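Local structure of sortase family protein (Streptococcus agalactiae, 4D7W) at residues 61-66 and 90-95; 131-136 and 184-189. The protein is a class C sortase that probably acts as a cysteine transpeptidase, joining pilin subunits during assembly of the type 2B pilus. All coordinates share one frame; numbering follows the deposited sequence.

How the interactions relate
Both contacts belong to the sortase beta-barrel and bury side chains inside it, but they sit about 14 Å apart (centre to centre). Interaction 1, centred about 5 Å from the centre of the molecule with all four touching residues buried, joins strands 62-68 and 90-92 across strand 73-79; interaction 2, centred about 9 Å out and with its Arg187 partly exposed, sets strand 132-137 against strand 182-191. Strands 62-68 and 132-137 are antiparallel neighbours, so the contacts share one wall: Ile66 CD1 packs 3.8 Å from Trp133 CD1. Their chemistry differs. Interaction 1 pairs side chain with side chain, including a thioether and an imidazole, whereas interaction 2 sets an indole mostly against backbone, with a charged arginine beyond it.

Interaction 1 of 2, residues 61-66 and 90-95; sequences GNMGYI and IGHLEG
Met63 and His92 make the tighter part of this contact, inside the sortase beta-barrel. The thioether reaches across to the imidazole, and Met63 CE lies 3.9 Å from His92 ND1. Because CG of Met63 stands anti to the carbonyl carbon (chi1 -80°) and the chain runs extended from there, the sulfur and methyl are brought up to the ring, and the two side chains cross at about a right angle. The sulfur approaches obliquely in a Met-aromatic contact, with Met63 SD 4.9 Å from the centroid of the His92 ring and 30° off its normal.

The other part is looser: Ile66 CG2 meets Ile90 CG1 at 4.2 Å, a branch methyl against a methylene. This side is not open to solvent, since both isoleucines are buried. Strand 73-79 runs between strands 62-68 and 90-92, pairing with each, which keeps their backbones apart. Leu75 of that strand also touches Ile90.

Both imidazole nitrogens are engaged elsewhere, ND1 with Tyr51 OH and NE2 with Ser97 O. Those two bonds should fix the rotation of the ring, so Met63 packs on an imidazole whose polar needs are already met, and what joins the segments is probably mainly dispersion.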
ATOM      1  N   GLY A  61      -7.073 -10.157  -6.539  1.00 37.59           N
ATOM      2  CA  GLY A  61      -6.899  -8.845  -5.930  1.00 40.29           C
ATOM      3  C   GLY A  61      -5.462  -8.520  -5.496  1.00 39.29           C
ATOM      4  O   GLY A  61      -5.192  -7.421  -4.995  1.00 35.50           O
ATOM      5  N   ASN A  62      -4.544  -9.467  -5.692  1.00 33.30           N
ATOM      6  CA  ASN A  62      -3.167  -9.358  -5.200  1.00 30.07           C
ATOM      7  C   ASN A  62      -2.354  -8.444  -6.121  1.00 33.40           C
ATOM      8  O   ASN A  62      -2.223  -8.729  -7.305  1.00 27.06           O
ATOM      9  CB  ASN A  62      -2.540 -10.756  -5.108  1.00 29.94           C
ATOM     10  CG  ASN A  62      -1.137 -10.751  -4.499  1.00 36.06           C
ATOM     11  OD1 ASN A  62      -0.526  -9.693  -4.260  1.00 35.81           O
ATOM     12  ND2 ASN A  62      -0.613 -11.945  -4.258  1.00 31.72           N
ATOM     13  N   MET A  63      -1.845  -7.340  -5.570  1.00 30.84           N
ATOM     14  CA  MET A  63      -1.147  -6.297  -6.337  1.00 30.04           C
ATOM     15  C   MET A  63       0.358  -6.457  -6.325  1.00 31.62           C
ATOM     16  O   MET A  63       1.074  -5.738  -7.036  1.00 35.92           O
ATOM     17  CB  MET A  63      -1.421  -4.904  -5.760  1.00 28.24           C
ATOM     18  CG  MET A  63      -2.695  -4.226  -6.093  1.00 38.96           C
ATOM     19  SD  MET A  63      -2.698  -2.709  -5.090  1.00 48.17           S
ATOM     20  CE  MET A  63      -4.374  -2.196  -5.417  1.00 51.55           C
ATOM     21  N   GLY A  64       0.842  -7.334  -5.455  1.00 31.59           N
ATOM     22  CA  GLY A  64       2.259  -7.404  -5.154  1.00 31.20           C
ATOM     23  C   GLY A  64       2.460  -7.632  -3.663  1.00 33.32           C
ATOM     24  O   GLY A  64       1.594  -8.175  -3.003  1.00 31.55           O
ATOM     25  N   TYR A  65       3.608  -7.235  -3.130  1.00 28.42           N
ATOM     26  CA  TYR A  65       3.903  -7.519  -1.744  1.00 30.38           C
ATOM     27  C   TYR A  65       4.824  -6.471  -1.156  1.00 32.44           C
ATOM     28  O   TYR A  65       5.603  -5.831  -1.871  1.00 31.63           O
ATOM     29  CB  TYR A  65       4.514  -8.917  -1.587  1.00 28.11           C
ATOM     30  CG  TYR A  65       5.812  -9.169  -2.326  1.00 33.91           C
ATOM     31  CD1 TYR A  65       5.818  -9.593  -3.658  1.00 35.83           C
ATOM     32  CD2 TYR A  65       7.037  -9.024  -1.680  1.00 36.67           C
ATOM     33  CE1 TYR A  65       7.015  -9.843  -4.328  1.00 40.16           C
ATOM     34  CE2 TYR A  65       8.243  -9.266  -2.345  1.00 39.66           C
ATOM     35  CZ  TYR A  65       8.224  -9.678  -3.664  1.00 45.82           C
ATOM     36  OH  TYR A  65       9.422  -9.913  -4.319  1.00 50.31           O
ATOM     37  N   ILE A  66       4.720  -6.306   0.157  1.00 32.58           N
ATOM     38  CA  ILE A  66       5.502  -5.317   0.876  1.00 33.91           C
ATOM     39  C   ILE A  66       6.545  -6.012   1.747  1.00 35.10           C
ATOM     40  O   ILE A  66       6.301  -7.091   2.286  1.00 34.19           O
ATOM     41  CB  ILE A  66       4.612  -4.417   1.749  1.00 32.92           C
ATOM     42  CG1 ILE A  66       5.445  -3.326   2.425  1.00 34.20           C
ATOM     43  CG2 ILE A  66       3.846  -5.251   2.772  1.00 36.04           C
ATOM     44  CD1 ILE A  66       4.615  -2.396   3.292  1.00 38.07           C
ATOM     45  N   ILE A  90      -2.148  -7.434   3.860  1.00 33.59           N
ATOM     46  CA  ILE A  90      -2.190  -5.992   3.942  1.00 31.47           C
ATOM     47  C   ILE A  90      -3.150  -5.470   2.886  1.00 35.33           C
ATOM     48  O   ILE A  90      -3.167  -5.967   1.756  1.00 31.86           O
ATOM     49  CB  ILE A  90      -0.789  -5.384   3.740  1.00 30.69           C
ATOM     50  CG1 ILE A  90       0.205  -5.996   4.739  1.00 31.28           C
ATOM     51  CG2 ILE A  90      -0.840  -3.872   3.853  1.00 31.67           C
ATOM     52  CD1 ILE A  90      -0.201  -5.799   6.203  1.00 31.69           C
ATOM     53  N   GLY A  91      -3.940  -4.471   3.252  1.00 32.83           N
ATOM     54  CA  GLY A  91      -4.900  -3.912   2.332  1.00 27.20           C
ATOM     55  C   GLY A  91      -4.456  -2.558   1.822  1.00 30.63           C
ATOM     56  O   GLY A  91      -3.730  -1.827   2.499  1.00 30.78           O
ATOM     57  N   HIS A  92      -4.900  -2.216   0.619  1.00 27.52           N
ATOM     58  CA  HIS A  92      -4.650  -0.882   0.086  1.00 26.83           C
ATOM     59  C   HIS A  92      -5.921  -0.035   0.158  1.00 29.55           C
ATOM     60  O   HIS A  92      -6.958  -0.443  -0.347  1.00 32.24           O
ATOM     61  CB  HIS A  92      -4.128  -0.985  -1.345  1.00 29.73           C
ATOM     62  CG  HIS A  92      -4.110   0.322  -2.064  1.00 30.10           C
ATOM     63  ND1 HIS A  92      -5.124   0.712  -2.913  1.00 29.11           N
ATOM     64  CD2 HIS A  92      -3.216   1.337  -2.045  1.00 29.78           C
ATOM     65  CE1 HIS A  92      -4.854   1.916  -3.384  1.00 31.70           C
ATOM     66  NE2 HIS A  92      -3.701   2.316  -2.878  1.00 32.70           N
ATOM     67  N   LEU A  93      -5.856   1.137   0.795  1.00 25.68           N
ATOM     68  CA  LEU A  93      -7.037   2.007   0.926  1.00 28.15           C
ATOM     69  C   LEU A  93      -7.528   2.465  -0.452  1.00 33.80           C
ATOM     70  O   LEU A  93      -6.812   3.153  -1.180  1.00 29.80           O
ATOM     71  CB  LEU A  93      -6.730   3.226   1.803  1.00 31.91           C
ATOM     72  CG  LEU A  93      -7.934   3.992   2.357  1.00 42.69           C
ATOM     73  CD1 LEU A  93      -8.800   3.089   3.204  1.00 43.19           C
ATOM     74  CD2 LEU A  93      -7.501   5.202   3.183  1.00 44.71           C
ATOM     75  N   GLU A  94      -8.765   2.108  -0.787  1.00 33.62           N
ATOM     76  CA  GLU A  94      -9.200   2.077  -2.185  1.00 34.27           C
ATOM     77  C   GLU A  94      -9.188   3.459  -2.853  1.00 39.03           C
ATOM     78  O   GLU A  94      -8.994   3.568  -4.070  1.00 42.89           O
ATOM     79  CB  GLU A  94     -10.604   1.452  -2.281  1.00 36.27           C
ATOM     80  CG  GLU A  94     -11.707   2.369  -1.794  1.00 43.11           C
ATOM     81  CD  GLU A  94     -13.109   1.871  -2.163  1.00 52.29           C
ATOM     82  OE1 GLU A  94     -13.216   0.753  -2.715  1.00 51.27           O
ATOM     83  OE2 GLU A  94     -14.097   2.607  -1.904  1.00 55.07           O
ATOM     84  N   GLY A  95      -9.385   4.510  -2.067  1.00 34.57           N
ATOM     85  CA  GLY A  95      -9.380   5.853  -2.625  1.00 35.51           C
ATOM     86  C   GLY A  95      -8.025   6.540  -2.676  1.00 33.75           C
ATOM     87  O   GLY A  95      -7.946   7.721  -3.034  1.00 33.48           O
TER

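Interaction 2 of 2, residues 131-136 and 184-189; sequences DHWTVS and LLVRGH. With EDO (1,2-ethanediol), chain B.
Trp133 has the most surface buried here, and the far corner of its indole does the touching: Trp133 CH2 comes to 3.6 Å from Gly188 N and 3.7 Å from Gly188 CA. With CG lodged between the backbone N and the carbonyl carbon (chi1 72°), the six-membered ring extends into the barrel until it meets the backbone of strand 182-191. The carbonyl carbon of Arg187 lies at the edge of the indole, near its plane, while Gly188 N is met obliquely.

Gly188 is the second contributor. It has no side chain, and the ring corner rests directly on its backbone N and CA. Val186 is the third: Val186 CG1 lies 4.3 Å from Trp133 CZ3, and Val186 O is 3.9 Å from Trp133 CH2. The strand segments cross at 76°, with their axes 8.7 Å apart at closest approach, and the indole bridges that gap. On the neighbouring strand 167-175, Gln169 OE1 accepts a hydrogen bond from Trp133 NE1, giving the buried N-H a partner, which probably helps hold the ring in place.

Arg187 points the other way. Arg187 NH1 donates to O2 of a 1,2-ethanediol, probably from the crystallisation liquor, at 2.8 Å and 154°, with O2 in the guanidinium plane; NE forms a salt bridge with Asp147.

The alternating strand thus turns bare backbone and Val186 to the indole and the Arg187 side chain to the other side, and Trp133 meets strand 182-191 through van der Waals contact while its one polar atom is satisfied elsewhere.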
ATOM      1  N   ASP A 131      14.206   4.661   8.500  1.00 40.14           N
ATOM      2  CA  ASP A 131      14.068   3.257   8.109  1.00 40.71           C
ATOM      3  C   ASP A 131      13.433   3.163   6.729  1.00 39.13           C
ATOM      4  O   ASP A 131      12.754   4.090   6.308  1.00 39.75           O
ATOM      5  CB  ASP A 131      13.240   2.482   9.140  1.00 41.58           C
ATOM      6  CG  ASP A 131      13.967   2.333  10.475  1.00 43.84           C
ATOM      7  OD1 ASP A 131      15.213   2.438  10.488  1.00 44.22           O
ATOM      8  OD2 ASP A 131      13.302   2.108  11.504  1.00 48.39           O
ATOM      9  N   HIS A 132      13.659   2.048   6.040  1.00 39.06           N
ATOM     10  CA  HIS A 132      13.110   1.824   4.687  1.00 39.59           C
ATOM     11  C   HIS A 132      12.155   0.637   4.619  1.00 41.26           C
ATOM     12  O   HIS A 132      12.292  -0.330   5.367  1.00 40.55           O
ATOM     13  CB  HIS A 132      14.229   1.560   3.662  1.00 40.26           C
ATOM     14  CG  HIS A 132      15.175   2.704   3.455  1.00 56.44           C
ATOM     15  ND1 HIS A 132      15.983   2.800   2.342  1.00 61.40           N
ATOM     16  CD2 HIS A 132      15.454   3.789   4.214  1.00 58.75           C
ATOM     17  CE1 HIS A 132      16.714   3.897   2.421  1.00 63.41           C
ATOM     18  NE2 HIS A 132      16.413   4.516   3.548  1.00 60.08           N
ATOM     19  N   TRP A 133      11.210   0.691   3.684  1.00 42.28           N
ATOM     20  CA  TRP A 133      10.546  -0.525   3.211  1.00 37.25           C
ATOM     21  C   TRP A 133      10.433  -0.491   1.677  1.00 34.81           C
ATOM     22  O   TRP A 133      10.733   0.525   1.031  1.00 33.97           O
ATOM     23  CB  TRP A 133       9.171  -0.711   3.865  1.00 33.12           C
ATOM     24  CG  TRP A 133       8.106   0.242   3.406  1.00 31.57           C
ATOM     25  CD1 TRP A 133       7.272   0.081   2.345  1.00 35.33           C
ATOM     26  CD2 TRP A 133       7.734   1.480   4.026  1.00 34.53           C
ATOM     27  NE1 TRP A 133       6.414   1.149   2.245  1.00 35.99           N
ATOM     28  CE2 TRP A 133       6.671   2.020   3.272  1.00 35.98           C
ATOM     29  CE3 TRP A 133       8.192   2.181   5.151  1.00 38.10           C
ATOM     30  CZ2 TRP A 133       6.067   3.241   3.594  1.00 36.54           C
ATOM     31  CZ3 TRP A 133       7.588   3.391   5.473  1.00 37.70           C
ATOM     32  CH2 TRP A 133       6.541   3.909   4.692  1.00 41.42           C
ATOM     33  N   THR A 134      10.061  -1.622   1.096  1.00 33.60           N
ATOM     34  CA  THR A 134       9.854  -1.705  -0.341  1.00 37.50           C
ATOM     35  C   THR A 134       8.527  -2.394  -0.624  1.00 37.14           C
ATOM     36  O   THR A 134       8.068  -3.235   0.159  1.00 35.08           O
ATOM     37  CB  THR A 134      10.973  -2.480  -1.045  1.00 38.41           C
ATOM     38  OG1 THR A 134      10.974  -3.834  -0.584  1.00 34.81           O
ATOM     39  CG2 THR A 134      12.339  -1.850  -0.781  1.00 36.42           C
ATOM     40  N   VAL A 135       7.897  -1.994  -1.720  1.00 30.70           N
ATOM     41  CA  VAL A 135       6.787  -2.737  -2.277  1.00 31.13           C
ATOM     42  C   VAL A 135       7.274  -3.256  -3.629  1.00 34.87           C
ATOM     43  O   VAL A 135       7.969  -2.554  -4.374  1.00 34.06           O
ATOM     44  CB  VAL A 135       5.501  -1.879  -2.415  1.00 30.91           C
ATOM     45  CG1 VAL A 135       4.983  -1.458  -1.032  1.00 29.63           C
ATOM     46  CG2 VAL A 135       5.775  -0.666  -3.220  1.00 39.26           C
ATOM     47  N   SER A 136       6.956  -4.511  -3.909  1.00 33.45           N
ATOM     48  CA  SER A 136       7.358  -5.142  -5.151  1.00 35.57           C
ATOM     49  C   SER A 136       6.109  -5.339  -5.970  1.00 35.96           C
ATOM     50  O   SER A 136       5.149  -5.936  -5.498  1.00 32.66           O
ATOM     51  CB  SER A 136       8.065  -6.462  -4.882  1.00 36.70           C
ATOM     52  OG  SER A 136       9.131  -6.245  -3.970  1.00 39.30           O
ATOM     53  N   LEU A 184      -2.001   4.540  14.328  1.00 35.39           N
ATOM     54  CA  LEU A 184      -0.592   4.822  14.141  1.00 35.23           C
ATOM     55  C   LEU A 184      -0.329   5.013  12.638  1.00 37.47           C
ATOM     56  O   LEU A 184      -0.625   4.121  11.843  1.00 33.69           O
ATOM     57  CB  LEU A 184       0.263   3.685  14.707  1.00 35.16           C
ATOM     58  CG  LEU A 184       1.763   3.830  14.479  1.00 36.34           C
ATOM     59  CD1 LEU A 184       2.288   5.061  15.210  1.00 35.81           C
ATOM     60  CD2 LEU A 184       2.483   2.574  14.919  1.00 37.11           C
ATOM     61  N   LEU A 185       0.194   6.171  12.255  1.00 34.54           N
ATOM     62  CA  LEU A 185       0.479   6.445  10.844  1.00 35.16           C
ATOM     63  C   LEU A 185       1.971   6.568  10.619  1.00 33.79           C
ATOM     64  O   LEU A 185       2.604   7.452  11.168  1.00 42.81           O
ATOM     65  CB  LEU A 185      -0.196   7.732  10.377  1.00 34.08           C
ATOM     66  CG  LEU A 185      -1.639   8.010  10.780  1.00 38.86           C
ATOM     67  CD1 LEU A 185      -2.090   9.335  10.192  1.00 35.88           C
ATOM     68  CD2 LEU A 185      -2.527   6.882  10.321  1.00 33.87           C
ATOM     69  N   VAL A 186       2.536   5.689   9.803  1.00 33.67           N
ATOM     70  CA  VAL A 186       3.960   5.755   9.519  1.00 33.09           C
ATOM     71  C   VAL A 186       4.131   6.194   8.060  1.00 32.58           C
ATOM     72  O   VAL A 186       3.963   5.379   7.148  1.00 31.87           O
ATOM     73  CB  VAL A 186       4.648   4.402   9.770  1.00 32.84           C
ATOM     74  CG1 VAL A 186       6.126   4.470   9.406  1.00 32.90           C
ATOM     75  CG2 VAL A 186       4.471   3.972  11.256  1.00 35.53           C
ATOM     76  N   ARG A 187       4.420   7.478   7.855  1.00 33.00           N
ATOM     77  CA  ARG A 187       4.614   8.034   6.502  1.00 34.89           C
ATOM     78  C   ARG A 187       6.044   7.897   6.009  1.00 32.63           C
ATOM     79  O   ARG A 187       6.990   8.190   6.742  1.00 33.83           O
ATOM     80  CB  ARG A 187       4.226   9.511   6.460  1.00 33.17           C
ATOM     81  CG  ARG A 187       4.023  10.061   5.054  1.00 32.78           C
ATOM     82  CD  ARG A 187       3.704  11.538   5.107  1.00 33.43           C
ATOM     83  NE  ARG A 187       4.903  12.339   5.371  1.00 36.02           N
ATOM     84  CZ  ARG A 187       4.892  13.655   5.567  1.00 37.00           C
ATOM     85  NH1 ARG A 187       3.745  14.319   5.543  1.00 35.05           N
ATOM     86  NH2 ARG A 187       6.029  14.307   5.783  1.00 39.29           N
ATOM     87  N   GLY A 188       6.204   7.473   4.755  1.00 31.99           N
ATOM     88  CA  GLY A 188       7.510   7.444   4.125  1.00 32.05           C
ATOM     89  C   GLY A 188       7.450   8.164   2.780  1.00 31.84           C
ATOM     90  O   GLY A 188       6.368   8.330   2.219  1.00 33.96           O
ATOM     91  N   HIS A 189       8.591   8.627   2.283  1.00 33.28           N
ATOM     92  CA  HIS A 189       8.624   9.218   0.939  1.00 34.21           C
ATOM     93  C   HIS A 189       9.461   8.356   0.020  1.00 37.10           C
ATOM     94  O   HIS A 189      10.349   7.641   0.481  1.00 31.83           O
ATOM     95  CB  HIS A 189       9.173  10.648   0.964  1.00 36.80           C
ATOM     96  CG  HIS A 189      10.560  10.760   1.517  1.00 42.96           C
ATOM     97  ND1 HIS A 189      10.812  11.079   2.836  1.00 43.33           N
ATOM     98  CD2 HIS A 189      11.771  10.600   0.931  1.00 42.00           C
ATOM     99  CE1 HIS A 189      12.119  11.115   3.037  1.00 44.19           C
ATOM    100  NE2 HIS A 189      12.724  10.826   1.898  1.00 41.72           N
TER
HETATM  101  C1  EDO B1232      -0.409  15.395   4.145  1.00 40.61           C
HETATM  102  O1  EDO B1232      -1.606  14.783   4.633  1.00 42.63           O
HETATM  103  C2  EDO B1232       0.614  14.309   3.844  1.00 40.57           C
HETATM  104  O2  EDO B1232       1.045  13.735   5.073  1.00 41.35           O